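Side-chain contacts in VAO-type flavoprotein oxidase VAO615 (PDB 6F72), which binds FAD bicovalently and is probably an oxidoreductase that reoxidises its flavin rapidly with molecular oxygen, although its substrate remains unidentified: residues V30-D34 against A35-S39; D73-A76 against C77-K81; E321-A324 against A325-L329. All coordinates share one frame; numbering follows the deposited sequence.

All three contacts are local, made between side chains a few residues apart on continuous chain, and none touches another: the centres of interactions 1 and 3 lie about 58 Å apart, on opposite sides of the molecule's centre. Interaction 1 has no regular helix or strand; two successive turns before helix 40-49 fold a proline against an indole, partly buried. Interaction 2, at the surface, is the capped helix 74-81 from its N-cap to its last residue, rich in charge and tied down by a disulfide. Interaction 3, from the middle of helix 316-335, is partly buried and mostly apolar, its phenylalanine and histidine rings meeting other aromatic rings.

Interaction 1 of 3, residues V30-D34 against A35-S39; sequences VLPGD and AAWPS
The indole of W37 lies across P32, whose CG sits 3.9 Å from the centroid of the six-membered ring and only 14° off its normal, a CH-pi contact over the face. P32 CD adds a touch at W37 CZ3 (3.7 Å), while P38 CD covers the opposite face of the same indole. With CG anti to the backbone N (chi1 -176°), the W37 side chain swings back over the L31-P32 peptide. The carbonyl O of V30 reaches the ring edge, in plane, at W37 CZ3 (3.7 Å), and V30 CG2 approaches W37 CE3 at 4.0 Å. V30 CG1 packs instead on A36 CB (3.9 Å). An alanine at W37 would remove the face on which P32 packs and is likely to leave W43 without its ring partner and the turns freer to move.

D34 joins the two halves. D34 O accepts from W37 N (3.1 Å). D34 OD2 takes L31 N at 2.8 Å in a nearly straight bond (167°) and also pairs with R570 in a salt bridge, so backbone and arginine together would restrain the rotation of the carboxylate. Two consecutive beta turns share D34: type II from L31 to D34, closed by D34 N to L31 O, and type I from D34 to W37, closed by W37 N to D34 O; they lead to S39, the N-cap of helix 40-49.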
loop_
_atom_site.group_PDB
_atom_site.type_symbol
_atom_site.label_atom_id
_atom_site.label_comp_id
_atom_site.label_asym_id
_atom_site.label_seq_id
_atom_site.Cartn_x
_atom_site.Cartn_y
_atom_site.Cartn_z
ATOM N N VAL A 30 27.889 1.436 -4.729
ATOM C CA VAL A 30 28.627 2.692 -4.512
ATOM C C VAL A 30 27.744 3.788 -3.899
ATOM O O VAL A 30 26.540 3.869 -4.185
ATOM C CB VAL A 30 29.344 3.210 -5.796
ATOM C CG1 VAL A 30 30.462 2.260 -6.225
ATOM C CG2 VAL A 30 28.361 3.476 -6.931
ATOM N N LEU A 31 28.358 4.620 -3.059
ATOM C CA LEU A 31 27.666 5.703 -2.360
ATOM C C LEU A 31 28.273 7.059 -2.712
ATOM O O LEU A 31 29.448 7.111 -3.099
ATOM C CB LEU A 31 27.713 5.467 -0.839
ATOM C CG LEU A 31 26.841 4.334 -0.264
ATOM C CD1 LEU A 31 26.898 4.366 1.259
ATOM C CD2 LEU A 31 25.392 4.422 -0.730
ATOM N N PRO A 32 27.481 8.162 -2.608
ATOM C CA PRO A 32 28.109 9.482 -2.814
ATOM C C PRO A 32 29.253 9.649 -1.823
ATOM O O PRO A 32 29.110 9.292 -0.645
ATOM C CB PRO A 32 26.976 10.478 -2.524
ATOM C CG PRO A 32 25.725 9.687 -2.706
ATOM C CD PRO A 32 26.052 8.293 -2.265
ATOM N N GLY A 33 30.389 10.124 -2.325
ATOM C CA GLY A 33 31.619 10.219 -1.540
ATOM C C GLY A 33 32.666 9.185 -1.928
ATOM O O GLY A 33 33.862 9.432 -1.759
ATOM N N ASP A 34 32.220 8.031 -2.438
ATOM C CA ASP A 34 33.127 6.962 -2.889
ATOM C C ASP A 34 33.977 7.406 -4.072
ATOM O O ASP A 34 33.503 8.156 -4.936
ATOM C CB ASP A 34 32.345 5.715 -3.305
ATOM C CG ASP A 34 31.632 5.037 -2.143
ATOM O OD1 ASP A 34 31.706 5.546 -1.004
ATOM O OD2 ASP A 34 30.991 3.983 -2.384
ATOM N N ALA A 35 35.221 6.929 -4.110
ATOM C CA ALA A 35 36.100 7.130 -5.257
ATOM C C ALA A 35 35.428 6.650 -6.552
ATOM O O ALA A 35 35.583 7.279 -7.598
ATOM C CB ALA A 35 37.427 6.425 -5.038
ATOM N N ALA A 36 34.649 5.569 -6.459
ATOM C CA ALA A 36 33.967 4.968 -7.610
ATOM C C ALA A 36 32.555 5.511 -7.921
ATOM O O ALA A 36 31.928 5.052 -8.883
ATOM C CB ALA A 36 33.947 3.449 -7.480
ATOM N N TRP A 37 32.064 6.475 -7.127
ATOM C CA TRP A 37 30.817 7.199 -7.450
ATOM C C TRP A 37 30.962 7.852 -8.832
ATOM O O TRP A 37 32.021 8.410 -9.126
ATOM C CB TRP A 37 30.517 8.271 -6.402
ATOM C CG TRP A 37 29.208 9.010 -6.603
ATOM C CD1 TRP A 37 29.050 10.292 -7.043
ATOM C CD2 TRP A 37 27.886 8.506 -6.362
ATOM N NE1 TRP A 37 27.713 10.621 -7.093
ATOM C CE2 TRP A 37 26.977 9.545 -6.680
ATOM C CE3 TRP A 37 27.378 7.271 -5.915
ATOM C CZ2 TRP A 37 25.585 9.391 -6.562
ATOM C CZ3 TRP A 37 25.989 7.120 -5.791
ATOM C CH2 TRP A 37 25.113 8.177 -6.115
ATOM N N PRO A 38 29.920 7.758 -9.692
ATOM C CA PRO A 38 30.059 8.298 -11.044
ATOM C C PRO A 38 30.306 9.809 -11.042
ATOM O O PRO A 38 29.653 10.532 -10.288
ATOM C CB PRO A 38 28.711 7.962 -11.701
ATOM C CG PRO A 38 28.167 6.820 -10.919
ATOM C CD PRO A 38 28.616 7.082 -9.513
ATOM N N SER A 39 31.258 10.258 -11.868
ATOM C CA SER A 39 31.535 11.690 -12.102
ATOM C C SER A 39 30.292 12.459 -12.571
ATOM O O SER A 39 29.321 11.859 -13.010
ATOM C CB SER A 39 32.669 11.857 -13.126
ATOM O OG SER A 39 32.262 11.433 -14.419
#

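Interaction 2 of 3, residues D73-A76 against C77-K81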
loop_
_atom_site.group_PDB
_atom_site.type_symbol
_atom_site.label_atom_id
_atom_site.label_comp_id
_atom_site.label_asym_id
_atom_site.label_seq_id
_atom_site.Cartn_x
_atom_site.Cartn_y
_atom_site.Cartn_z
ATOM N N ASP A 73 12.859 29.602 2.439
ATOM C CA ASP A 73 11.660 30.403 2.232
ATOM C C ASP A 73 10.702 30.052 3.353
ATOM O O ASP A 73 10.111 28.962 3.355
ATOM C CB ASP A 73 11.047 30.084 0.856
ATOM C CG ASP A 73 9.771 30.877 0.548
ATOM O OD1 ASP A 73 9.114 31.428 1.462
ATOM O OD2 ASP A 73 9.404 30.920 -0.649
ATOM N N ALA A 74 10.557 30.980 4.298
ATOM C CA ALA A 74 9.732 30.788 5.495
ATOM C C ALA A 74 8.255 30.548 5.165
ATOM O O ALA A 74 7.657 29.602 5.686
ATOM C CB ALA A 74 9.903 31.958 6.464
ATOM N N GLN A 75 7.703 31.370 4.270
ATOM C CA GLN A 75 6.315 31.266 3.787
ATOM C C GLN A 75 5.976 29.880 3.210
ATOM O O GLN A 75 4.932 29.304 3.539
ATOM C CB GLN A 75 6.064 32.361 2.738
ATOM C CG GLN A 75 4.607 32.680 2.403
ATOM C CD GLN A 75 4.452 33.912 1.504
ATOM O OE1 GLN A 75 5.239 34.870 1.577
ATOM N NE2 GLN A 75 3.423 33.902 0.664
ATOM N N ALA A 76 6.863 29.361 2.354
ATOM C CA ALA A 76 6.674 28.064 1.691
ATOM C C ALA A 76 6.925 26.919 2.659
ATOM O O ALA A 76 6.305 25.852 2.550
ATOM C CB ALA A 76 7.584 27.939 0.476
ATOM N N CYS A 77 7.833 27.146 3.604
ATOM C CA CYS A 77 8.120 26.177 4.650
ATOM C C CYS A 77 6.886 25.948 5.524
ATOM O O CYS A 77 6.573 24.809 5.856
ATOM C CB CYS A 77 9.317 26.629 5.478
ATOM S SG CYS A 77 9.778 25.464 6.772
ATOM N N GLU A 78 6.182 27.031 5.861
ATOM C CA GLU A 78 4.973 26.970 6.692
ATOM C C GLU A 78 3.805 26.241 6.019
ATOM O O GLU A 78 3.043 25.540 6.697
ATOM C CB GLU A 78 4.529 28.368 7.154
ATOM C CG GLU A 78 5.503 29.111 8.074
ATOM C CD GLU A 78 5.846 28.368 9.363
ATOM O OE1 GLU A 78 4.918 27.899 10.057
ATOM O OE2 GLU A 78 7.053 28.258 9.690
ATOM N N GLU A 79 3.668 26.415 4.700
ATOM C CA GLU A 79 2.639 25.716 3.905
ATOM C C GLU A 79 2.867 24.201 3.846
ATOM O O GLU A 79 1.907 23.422 3.821
ATOM C CB GLU A 79 2.531 26.312 2.494
ATOM C CG GLU A 79 1.744 27.619 2.439
ATOM C CD GLU A 79 1.990 28.428 1.169
ATOM O OE1 GLU A 79 2.318 29.639 1.278
ATOM O OE2 GLU A 79 1.852 27.869 0.061
ATOM N N LEU A 80 4.137 23.793 3.833
ATOM C CA LEU A 80 4.521 22.380 3.906
ATOM C C LEU A 80 4.103 21.714 5.224
ATOM O O LEU A 80 3.742 20.529 5.242
ATOM C CB LEU A 80 6.039 22.223 3.723
ATOM C CG LEU A 80 6.744 22.413 2.380
ATOM C CD1 LEU A 80 8.184 21.990 2.575
ATOM C CD2 LEU A 80 6.120 21.611 1.241
ATOM N N LYS A 81 4.152 22.488 6.311
ATOM C CA LYS A 81 3.903 21.991 7.674
ATOM C C LYS A 81 2.487 21.505 7.919
ATOM O O LYS A 81 2.298 20.401 8.441
ATOM C CB LYS A 81 4.251 23.054 8.714
ATOM C CG LYS A 81 5.737 23.291 8.880
ATOM C CD LYS A 81 5.979 24.402 9.883
ATOM C CE LYS A 81 7.441 24.787 9.908
ATOM N NZ LYS A 81 7.788 25.350 11.236
#
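C77 and D73 meet where helix 74-81 begins: C77 N donates to D73 O (2.9 Å), and C77 CB lies against the same oxygen at 3.3 Å. D73 is the N-cap. D73 OD1 accepts from A76 N at 3.2 Å in a fairly straight bond (164°), with the donor well above the carboxylate plane, so this one residue receives N-H groups through both its main-chain oxygen and its side chain. The negative carboxylate would probably also interact favourably with the helix dipole.

The tighter side runs through C77 and L80. C77 is buried, and its SG, anti to the backbone N, forms a disulfide with C64. One turn on from A76, L80 CG rests 3.5 Å from A76 O, the oxygen that also accepts from L80 N. The opening turn is thus held by main-chain bonds, a cap and a covalent link.

The exposed side is looser. Q75 and E79 run alongside one another and point the same way, their amide and carboxylate planes 49° apart; the nearest approach of these side chains is Q75 CG to E79 OE1, 4.0 Å. The backbone bond beneath them, E79 N to Q75 O, is weak. E78 CG lies over A74 O at 3.3 Å, and the bend at chi2 (-58°) turns the carboxylate outward, where E78 OE2 forms a long, weak salt bridge with K81 NZ (3.4 Å).

Around this short helix the neighbours are mainly loops. L80 packs on Q60 and V63 and K81 touches P110 and F111, while a backbone bond from D73 to V63 and the C64-C77 disulfide fasten the helix start to the chain that follows strand 54-56.

Interaction 3 of 3, residues E321-A324 against A325-L329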
loop_
_atom_site.group_PDB
_atom_site.type_symbol
_atom_site.label_atom_id
_atom_site.label_comp_id
_atom_site.label_asym_id
_atom_site.label_seq_id
_atom_site.Cartn_x
_atom_site.Cartn_y
_atom_site.Cartn_z
ATOM N N GLU A 321 -17.999 -7.103 23.712
ATOM C CA GLU A 321 -18.819 -8.239 23.323
ATOM C C GLU A 321 -19.601 -7.934 22.044
ATOM O O GLU A 321 -19.818 -8.834 21.220
ATOM C CB GLU A 321 -19.759 -8.643 24.459
ATOM C CG GLU A 321 -19.014 -9.206 25.662
ATOM C CD GLU A 321 -19.911 -9.553 26.834
ATOM O OE1 GLU A 321 -21.107 -9.184 26.840
ATOM O OE2 GLU A 321 -19.399 -10.208 27.761
ATOM N N ALA A 322 -19.998 -6.667 21.887
ATOM C CA ALA A 322 -20.758 -6.208 20.727
ATOM C C ALA A 322 -19.899 -6.147 19.451
ATOM O O ALA A 322 -20.408 -6.364 18.347
ATOM C CB ALA A 322 -21.406 -4.862 21.016
ATOM N N VAL A 323 -18.606 -5.867 19.633
ATOM C CA VAL A 323 -17.588 -5.863 18.567
ATOM C C VAL A 323 -17.288 -7.308 18.143
ATOM O O VAL A 323 -17.274 -7.625 16.944
ATOM C CB VAL A 323 -16.298 -5.117 19.032
ATOM C CG1 VAL A 323 -15.124 -5.345 18.087
ATOM C CG2 VAL A 323 -16.566 -3.627 19.221
ATOM N N ALA A 324 -17.040 -8.167 19.131
ATOM C CA ALA A 324 -16.982 -9.630 18.940
ATOM C C ALA A 324 -18.159 -10.163 18.103
ATOM O O ALA A 324 -17.950 -10.944 17.169
ATOM C CB ALA A 324 -16.913 -10.337 20.289
ATOM N N ALA A 325 -19.374 -9.712 18.434
ATOM C CA ALA A 325 -20.611 -10.138 17.762
ATOM C C ALA A 325 -20.760 -9.543 16.361
ATOM O O ALA A 325 -21.200 -10.234 15.449
ATOM C CB ALA A 325 -21.818 -9.790 18.611
ATOM N N PHE A 326 -20.419 -8.262 16.212
ATOM C CA PHE A 326 -20.332 -7.593 14.903
ATOM C C PHE A 326 -19.451 -8.396 13.953
ATOM O O PHE A 326 -19.830 -8.635 12.795
ATOM C CB PHE A 326 -19.781 -6.172 15.098
ATOM C CG PHE A 326 -19.438 -5.439 13.823
ATOM C CD1 PHE A 326 -20.426 -4.784 13.086
ATOM C CD2 PHE A 326 -18.109 -5.355 13.389
ATOM C CE1 PHE A 326 -20.101 -4.085 11.925
ATOM C CE2 PHE A 326 -17.777 -4.660 12.229
ATOM C CZ PHE A 326 -18.775 -4.021 11.499
ATOM N N HIS A 327 -18.287 -8.818 14.460
ATOM C CA HIS A 327 -17.355 -9.653 13.713
ATOM C C HIS A 327 -17.972 -10.987 13.306
ATOM O O HIS A 327 -17.878 -11.378 12.139
ATOM C CB HIS A 327 -16.096 -9.907 14.522
ATOM C CG HIS A 327 -15.151 -8.755 14.541
ATOM N ND1 HIS A 327 -14.143 -8.647 15.472
ATOM C CD2 HIS A 327 -15.059 -7.659 13.749
ATOM C CE1 HIS A 327 -13.467 -7.534 15.251
ATOM N NE2 HIS A 327 -13.996 -6.925 14.204
ATOM N N ALA A 328 -18.597 -11.668 14.273
ATOM C CA ALA A 328 -19.279 -12.937 14.028
ATOM C C ALA A 328 -20.445 -12.800 13.040
ATOM O O ALA A 328 -20.809 -13.776 12.391
ATOM C CB ALA A 328 -19.746 -13.569 15.344
ATOM N N LEU A 329 -21.005 -11.595 12.913
ATOM C CA LEU A 329 -22.147 -11.365 12.019
ATOM C C LEU A 329 -21.793 -11.010 10.562
ATOM O O LEU A 329 -22.663 -11.031 9.671
ATOM C CB LEU A 329 -23.120 -10.343 12.624
ATOM C CG LEU A 329 -24.089 -10.876 13.694
ATOM C CD1 LEU A 329 -24.949 -9.737 14.201
ATOM C CD2 LEU A 329 -24.979 -12.013 13.200
#
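V323 and H327 stand side by side one helical turn apart, pointing the same way, with V323 CG1 3.9 Å from H327 CE1. CG1 is the valine branch that reaches the imidazole. H327 has CG anti to the carbonyl carbon (chi1 -77°), which swings its ring back over the preceding turn, so that V323 O sits over one face, offset toward the rim and 3.4 Å from H327 CG. The same oxygen of V323 accepts from H327 N at 2.9 Å, nearly straight at 163°. F326 takes another course: CG is anti to the backbone N (chi1 171°), carrying its ring away from 321-324, while its CB stays 3.3 Å from A322 O. On the alanine side, A325 CB lies 3.4 Å from E321 O, and A324 O accepts from both A328 N and N429 ND2.

Set within helix 316-335, this part of the helix packs A322 and V323 on F309 of strand 302-310. The F326 ring meets Y342 edge-to-face and F340 at a slant, both on strand 339-344; the H327 ring meets that of F436 of helix 426-439, their planes nearly perpendicular, and A325 and L329 rest on helix 360-376.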